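Local coordinates for urocanate hydratase (Paenibacillus sp. Soil724D2, PDB 7NED), which catalyses the NAD+-dependent hydration of urocanate-type substrates, acting as thiourocanate hydratase in bacterial ergothioneine catabolism, at residues Phe430-Leu435 against Leu462-Leu467; Val494-Asp499 against Glu509-Asn514. One frame throughout, in Å; residues are numbered along the deposited sequence.

Interaction 1: Phe430-Leu435 against Leu462-Leu467; sequences FSRDHL and LLNAML. With URO ((2E)-3-(1H-imidazol-4-yl)acrylic acid), chain B.
Arg-432 and Asn-464 carry this narrow, buried contact, their side chains coming from opposite directions until NH2 of Arg-432 lies 2.9 Å from OD1 of Asn-464. The guanidinium and amide planes are turned 42° apart, and OD1 meets the guanidinium obliquely. Asn-464 reaches off helix 459-469 with CG anti to its backbone N (chi1 177°), which carries the amide out to the guanidinium. Asp-515 ties the pair together from outside: one carboxylate oxygen makes a salt bridge with NE of Arg-432, the other accepts a hydrogen bond from ND2 of Asn-464. The guanidinium also turns back on its own chain, where NH1 of Arg-432 donates to the carbonyl O of Asp-433, just past the strand residues, at 3.1 Å, the acceptor lying in the guanidinium plane; NH1 also bonds the carbonyl of Ala-492. OD2 of Asp-433 comes within 3.0 Å of CAD of urocanate, while OD1 of Asp-433 takes the backbone N of His-434 at 2.7 Å from above the carboxylate plane. The arrangement is a buried polar network behind the urocanate pocket, in which a strand arginine probably steadies, from the second shell and through the backbone, an aspartate that touches the ligand.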
loop_
_atom_site.group_PDB
_atom_site.type_symbol
_atom_site.label_atom_id
_atom_site.label_comp_id
_atom_site.label_asym_id
_atom_site.label_seq_id
_atom_site.Cartn_x
_atom_site.Cartn_y
_atom_site.Cartn_z
ATOM N N PHE A 430 -23.538 -2.679 -2.230
ATOM C CA PHE A 430 -23.178 -1.531 -1.410
ATOM C C PHE A 430 -21.720 -1.163 -1.650
ATOM O O PHE A 430 -20.850 -2.035 -1.737
ATOM C CB PHE A 430 -23.375 -1.822 0.073
ATOM C CG PHE A 430 -24.814 -1.814 0.504
ATOM C CD1 PHE A 430 -25.560 -2.994 0.532
ATOM C CD2 PHE A 430 -25.434 -0.599 0.856
ATOM C CE1 PHE A 430 -26.918 -2.956 0.931
ATOM C CE2 PHE A 430 -26.738 -0.567 1.253
ATOM C CZ PHE A 430 -27.493 -1.748 1.269
ATOM N N SER A 431 -21.443 0.125 -1.747
ATOM C CA SER A 431 -20.034 0.500 -1.826
ATOM C C SER A 431 -19.922 1.943 -1.352
ATOM O O SER A 431 -20.753 2.417 -0.565
ATOM C CB SER A 431 -19.486 0.265 -3.244
ATOM O OG SER A 431 -18.076 0.547 -3.319
ATOM N N ARG A 432 -18.873 2.626 -1.788
ATOM C CA ARG A 432 -18.706 4.004 -1.396
ATOM C C ARG A 432 -17.593 4.574 -2.254
ATOM O O ARG A 432 -16.833 3.842 -2.893
ATOM C CB ARG A 432 -18.374 4.136 0.094
ATOM C CG ARG A 432 -17.147 3.221 0.510
ATOM C CD ARG A 432 -16.422 3.691 1.805
ATOM N NE ARG A 432 -15.408 2.705 2.217
ATOM C CZ ARG A 432 -14.199 2.584 1.655
ATOM N NH1 ARG A 432 -13.858 3.388 0.658
ATOM N NH2 ARG A 432 -13.328 1.654 2.096
ATOM N N ASP A 433 -17.518 5.891 -2.273
ATOM C CA ASP A 433 -16.314 6.506 -2.806
ATOM C C ASP A 433 -15.143 6.168 -1.891
ATOM O O ASP A 433 -15.333 5.739 -0.749
ATOM C CB ASP A 433 -16.489 8.027 -2.911
ATOM C CG ASP A 433 -15.417 8.676 -3.796
ATOM O OD1 ASP A 433 -14.618 7.950 -4.448
ATOM O OD2 ASP A 433 -15.384 9.914 -3.853
ATOM N N HIS A 434 -13.920 6.409 -2.375
ATOM C CA HIS A 434 -12.767 6.232 -1.475
ATOM C C HIS A 434 -12.541 7.450 -0.609
ATOM O O HIS A 434 -11.731 7.385 0.326
ATOM C CB HIS A 434 -11.486 5.949 -2.255
ATOM C CG HIS A 434 -11.543 4.694 -3.066
ATOM N ND1 HIS A 434 -10.409 4.107 -3.585
ATOM C CD2 HIS A 434 -12.586 3.919 -3.461
ATOM C CE1 HIS A 434 -10.744 3.006 -4.241
ATOM N NE2 HIS A 434 -12.059 2.871 -4.184
ATOM N N LEU A 435 -13.249 8.551 -0.899
ATOM C CA LEU A 435 -13.184 9.769 -0.089
ATOM C C LEU A 435 -13.970 9.482 1.185
ATOM O O LEU A 435 -15.151 9.813 1.314
ATOM C CB LEU A 435 -13.757 10.965 -0.861
ATOM C CG LEU A 435 -13.518 12.343 -0.227
ATOM C CD1 LEU A 435 -12.099 12.867 -0.524
ATOM C CD2 LEU A 435 -14.645 13.312 -0.684
ATOM N N LEU A 462 -4.215 1.301 3.648
ATOM C CA LEU A 462 -3.696 -0.069 3.658
ATOM C C LEU A 462 -4.349 -0.880 4.765
ATOM O O LEU A 462 -4.794 -2.009 4.545
ATOM C CB LEU A 462 -2.166 -0.063 3.829
ATOM C CG LEU A 462 -1.421 0.813 2.819
ATOM C CD1 LEU A 462 0.089 0.722 2.934
ATOM C CD2 LEU A 462 -1.927 0.468 1.436
ATOM N N LEU A 463 -4.394 -0.321 5.983
ATOM C CA LEU A 463 -5.136 -0.972 7.070
ATOM C C LEU A 463 -6.611 -1.201 6.718
ATOM O O LEU A 463 -7.182 -2.248 7.051
ATOM C CB LEU A 463 -5.037 -0.107 8.331
ATOM C CG LEU A 463 -3.634 -0.161 8.918
ATOM C CD1 LEU A 463 -3.529 0.907 10.038
ATOM C CD2 LEU A 463 -3.384 -1.571 9.466
ATOM N N ASN A 464 -7.258 -0.211 6.090
ATOM C CA ASN A 464 -8.674 -0.336 5.754
ATOM C C ASN A 464 -8.890 -1.530 4.822
ATOM O O ASN A 464 -9.766 -2.380 5.054
ATOM C CB ASN A 464 -9.130 0.995 5.139
ATOM C CG ASN A 464 -10.569 0.980 4.669
ATOM O OD1 ASN A 464 -10.837 1.182 3.494
ATOM N ND2 ASN A 464 -11.487 0.783 5.580
ATOM N N ALA A 465 -8.040 -1.652 3.805
ATOM C CA ALA A 465 -8.125 -2.786 2.884
ATOM C C ALA A 465 -7.903 -4.116 3.609
ATOM O O ALA A 465 -8.698 -5.056 3.468
ATOM C CB ALA A 465 -7.097 -2.617 1.765
ATOM N N MET A 466 -6.793 -4.233 4.355
ATOM C CA MET A 466 -6.545 -5.484 5.074
ATOM C C MET A 466 -7.643 -5.844 6.043
ATOM O O MET A 466 -8.038 -7.014 6.121
ATOM C CB MET A 466 -5.192 -5.495 5.788
ATOM C CG MET A 466 -4.005 -5.377 4.840
ATOM S SD MET A 466 -2.492 -5.590 5.774
ATOM C CE MET A 466 -2.452 -4.008 6.533
ATOM N N LEU A 467 -8.128 -4.876 6.809
ATOM C CA LEU A 467 -9.224 -5.154 7.735
ATOM C C LEU A 467 -10.501 -5.534 6.991
ATOM O O LEU A 467 -11.230 -6.453 7.405
ATOM C CB LEU A 467 -9.462 -3.920 8.626
ATOM C CG LEU A 467 -10.490 -4.070 9.750
ATOM C CD1 LEU A 467 -10.139 -5.239 10.684
ATOM C CD2 LEU A 467 -10.607 -2.768 10.586
HETATM O OAA URO B . -18.009 8.915 -6.601
HETATM C CAI URO B . -17.166 8.308 -7.386
HETATM O OAB URO B . -17.425 7.330 -7.967
HETATM C CAC URO B . -15.803 8.843 -7.535
HETATM C CAD URO B . -15.453 9.922 -6.885
HETATM C CAJ URO B . -14.113 10.292 -7.152
HETATM C CAF URO B . -13.506 11.486 -6.899
HETATM N NAH URO B . -12.259 11.528 -7.464
HETATM C CAE URO B . -12.115 10.359 -8.046
HETATM N NAG URO B . -13.207 9.578 -7.890
#

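Interaction 2: Val494-Asp499 against Glu509-Asn514; sequences VTLVAD and ETTLNN
Leu-496 lays its two methyls over the helix side chains opposite, CD1 against Leu-512 and CD2 against Thr-511. The closest approach is CD1 of Leu-496 to CG of Leu-512, 3.5 Å, tighter than carbon atoms usually pack; CD2 of Leu-512 is scarcely farther from the same methyl, at 3.6 Å. These two leucines slide past each other in opposite directions, whereas Leu-496 and Thr-511 reach toward one another tip to tip, with CD1 of Leu-496 3.7 Å from CG2 of Thr-511 and CD2 of Leu-496 3.8 Å from CB of Thr-511. Val-494, two residues back on the same face of the strand, adds its CG2 at 3.9 Å from CG2 of Thr-511, so that the threonine methyl is touched by both strand side chains.

Thr-511 holds CG2 anti to its backbone N, which leaves OG1 beside that N (chi1 -73°). The methyl thus faces the strand, while the hydroxyl is hydrogen-bonded to the carbonyl of Ser-471. Replacing Leu-496 by an alanine would probably open a gap between strand and helix, costing Leu-512 its tight neighbour and Thr-511 much of its apolar cover.

The strand and helix segments run at 146° to each other, and their axes approach to 9.9 Å. Helix 502-525 follows strand 490-498 after a short turn and folds back over the sheet. Leu-508 of this helix also packs on Leu-496 and Ala-498, Arg-507 adds a weak hydrogen bond to the carbonyl of Val-497, and Thr-409 and Ala-412 of helix 407-420 touch Leu-512. The chemistry between the two segments is thus that of a buried aliphatic layer held by apolar packing, the threonine giving carbon to the strand and its hydroxyl to a carbonyl elsewhere.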
loop_
_atom_site.group_PDB
_atom_site.type_symbol
_atom_site.label_atom_id
_atom_site.label_comp_id
_atom_site.label_asym_id
_atom_site.label_seq_id
_atom_site.Cartn_x
_atom_site.Cartn_y
_atom_site.Cartn_z
ATOM N N VAL A 494 -14.211 -0.772 -1.095
ATOM C CA VAL A 494 -14.825 -2.012 -0.624
ATOM C C VAL A 494 -16.198 -2.150 -1.274
ATOM O O VAL A 494 -16.910 -1.161 -1.448
ATOM C CB VAL A 494 -14.917 -2.032 0.919
ATOM C CG1 VAL A 494 -15.905 -0.920 1.432
ATOM C CG2 VAL A 494 -15.338 -3.418 1.416
ATOM N N THR A 495 -16.551 -3.360 -1.689
ATOM C CA THR A 495 -17.898 -3.624 -2.215
ATOM C C THR A 495 -18.472 -4.797 -1.446
ATOM O O THR A 495 -17.748 -5.760 -1.134
ATOM C CB THR A 495 -17.867 -3.959 -3.714
ATOM O OG1 THR A 495 -17.350 -2.834 -4.432
ATOM C CG2 THR A 495 -19.241 -4.292 -4.218
ATOM N N LEU A 496 -19.757 -4.694 -1.116
ATOM C CA LEU A 496 -20.529 -5.738 -0.451
ATOM C C LEU A 496 -21.725 -6.072 -1.311
ATOM O O LEU A 496 -22.291 -5.185 -1.964
ATOM C CB LEU A 496 -21.010 -5.300 0.929
ATOM C CG LEU A 496 -19.864 -5.150 1.940
ATOM C CD1 LEU A 496 -20.331 -4.247 3.081
ATOM C CD2 LEU A 496 -19.445 -6.543 2.478
ATOM N N VAL A 497 -22.114 -7.346 -1.311
ATOM C CA VAL A 497 -23.298 -7.783 -2.050
ATOM C C VAL A 497 -24.311 -8.240 -1.021
ATOM O O VAL A 497 -24.063 -9.198 -0.276
ATOM C CB VAL A 497 -22.983 -8.907 -3.046
ATOM C CG1 VAL A 497 -24.280 -9.292 -3.816
ATOM C CG2 VAL A 497 -21.861 -8.493 -3.984
ATOM N N ALA A 498 -25.426 -7.538 -0.956
ATOM C CA ALA A 498 -26.549 -7.932 -0.108
ATOM C C ALA A 498 -27.444 -8.812 -0.971
ATOM O O ALA A 498 -28.357 -8.330 -1.647
ATOM C CB ALA A 498 -27.285 -6.705 0.415
ATOM N N ASP A 499 -27.146 -10.107 -0.991
ATOM C CA ASP A 499 -27.875 -11.053 -1.816
ATOM C C ASP A 499 -28.990 -11.744 -1.057
ATOM O O ASP A 499 -29.597 -12.677 -1.586
ATOM C CB ASP A 499 -26.914 -12.098 -2.431
ATOM C CG ASP A 499 -26.255 -12.986 -1.394
ATOM O OD1 ASP A 499 -26.521 -12.822 -0.180
ATOM O OD2 ASP A 499 -25.472 -13.889 -1.802
ATOM N N GLU A 509 -22.531 -6.849 8.241
ATOM C CA GLU A 509 -22.331 -6.289 9.569
ATOM C C GLU A 509 -20.854 -6.126 9.879
ATOM O O GLU A 509 -20.428 -5.078 10.384
ATOM C CB GLU A 509 -22.982 -7.209 10.602
ATOM C CG GLU A 509 -23.133 -6.623 11.989
ATOM C CD GLU A 509 -23.754 -7.649 12.929
ATOM O OE1 GLU A 509 -23.074 -8.625 13.273
ATOM O OE2 GLU A 509 -24.931 -7.535 13.263
ATOM N N THR A 510 -20.068 -7.192 9.628
ATOM C CA THR A 510 -18.659 -7.205 10.033
ATOM C C THR A 510 -17.884 -6.172 9.250
ATOM O O THR A 510 -17.170 -5.353 9.837
ATOM C CB THR A 510 -18.050 -8.597 9.852
ATOM O OG1 THR A 510 -18.878 -9.569 10.534
ATOM C CG2 THR A 510 -16.571 -8.660 10.379
ATOM N N THR A 511 -18.056 -6.165 7.919
ATOM C CA THR A 511 -17.344 -5.212 7.076
ATOM C C THR A 511 -17.753 -3.777 7.365
ATOM O O THR A 511 -16.895 -2.895 7.491
ATOM C CB THR A 511 -17.573 -5.522 5.596
ATOM O OG1 THR A 511 -16.836 -6.699 5.257
ATOM C CG2 THR A 511 -17.051 -4.394 4.749
ATOM N N LEU A 512 -19.059 -3.502 7.425
ATOM C CA LEU A 512 -19.475 -2.112 7.557
ATOM C C LEU A 512 -19.096 -1.548 8.936
ATOM O O LEU A 512 -18.641 -0.404 9.042
ATOM C CB LEU A 512 -20.988 -1.986 7.267
ATOM C CG LEU A 512 -21.306 -2.229 5.767
ATOM C CD1 LEU A 512 -22.827 -2.357 5.475
ATOM C CD2 LEU A 512 -20.679 -1.140 4.857
ATOM N N ASN A 513 -19.266 -2.326 10.011
ATOM C CA ASN A 513 -18.828 -1.811 11.315
ATOM C C ASN A 513 -17.325 -1.507 11.320
ATOM O O ASN A 513 -16.882 -0.554 11.965
ATOM C CB ASN A 513 -19.131 -2.803 12.427
ATOM C CG ASN A 513 -20.590 -2.861 12.795
ATOM O OD1 ASN A 513 -21.376 -1.935 12.533
ATOM N ND2 ASN A 513 -20.951 -3.941 13.480
ATOM N N ASN A 514 -16.520 -2.318 10.636
ATOM C CA ASN A 514 -15.069 -2.076 10.642
ATOM C C ASN A 514 -14.642 -1.045 9.610
ATOM O O ASN A 514 -13.619 -0.369 9.794
ATOM C CB ASN A 514 -14.300 -3.391 10.388
ATOM C CG ASN A 514 -14.488 -4.385 11.503
ATOM O OD1 ASN A 514 -14.998 -4.015 12.565
ATOM N ND2 ASN A 514 -14.145 -5.663 11.260
#

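Overall arrangement
The two interactions, centres 10 Å apart, share one mixed sheet built from N-terminal and C-terminal parts of the chain, with strands 428-441 and 490-498 antiparallel neighbours in it. They are joined directly: Phe-430 N lies 2.8 Å from Leu-496 O, and Ser-431 OG 2.8 Å from Val-494 O, both probable hydrogen bonds. CG1 of Val-494 also packs 3.7 Å from NH2 of Arg-432. Helix 502-525 serves both contacts, supplying Thr-511 and Leu-512 to interaction 2 and Asp-515 to the polar network of interaction 1. Urocanate meets Asp-433 in interaction 1, while the side chain of Val-494 in interaction 2 stays about 13 Å from this ligand.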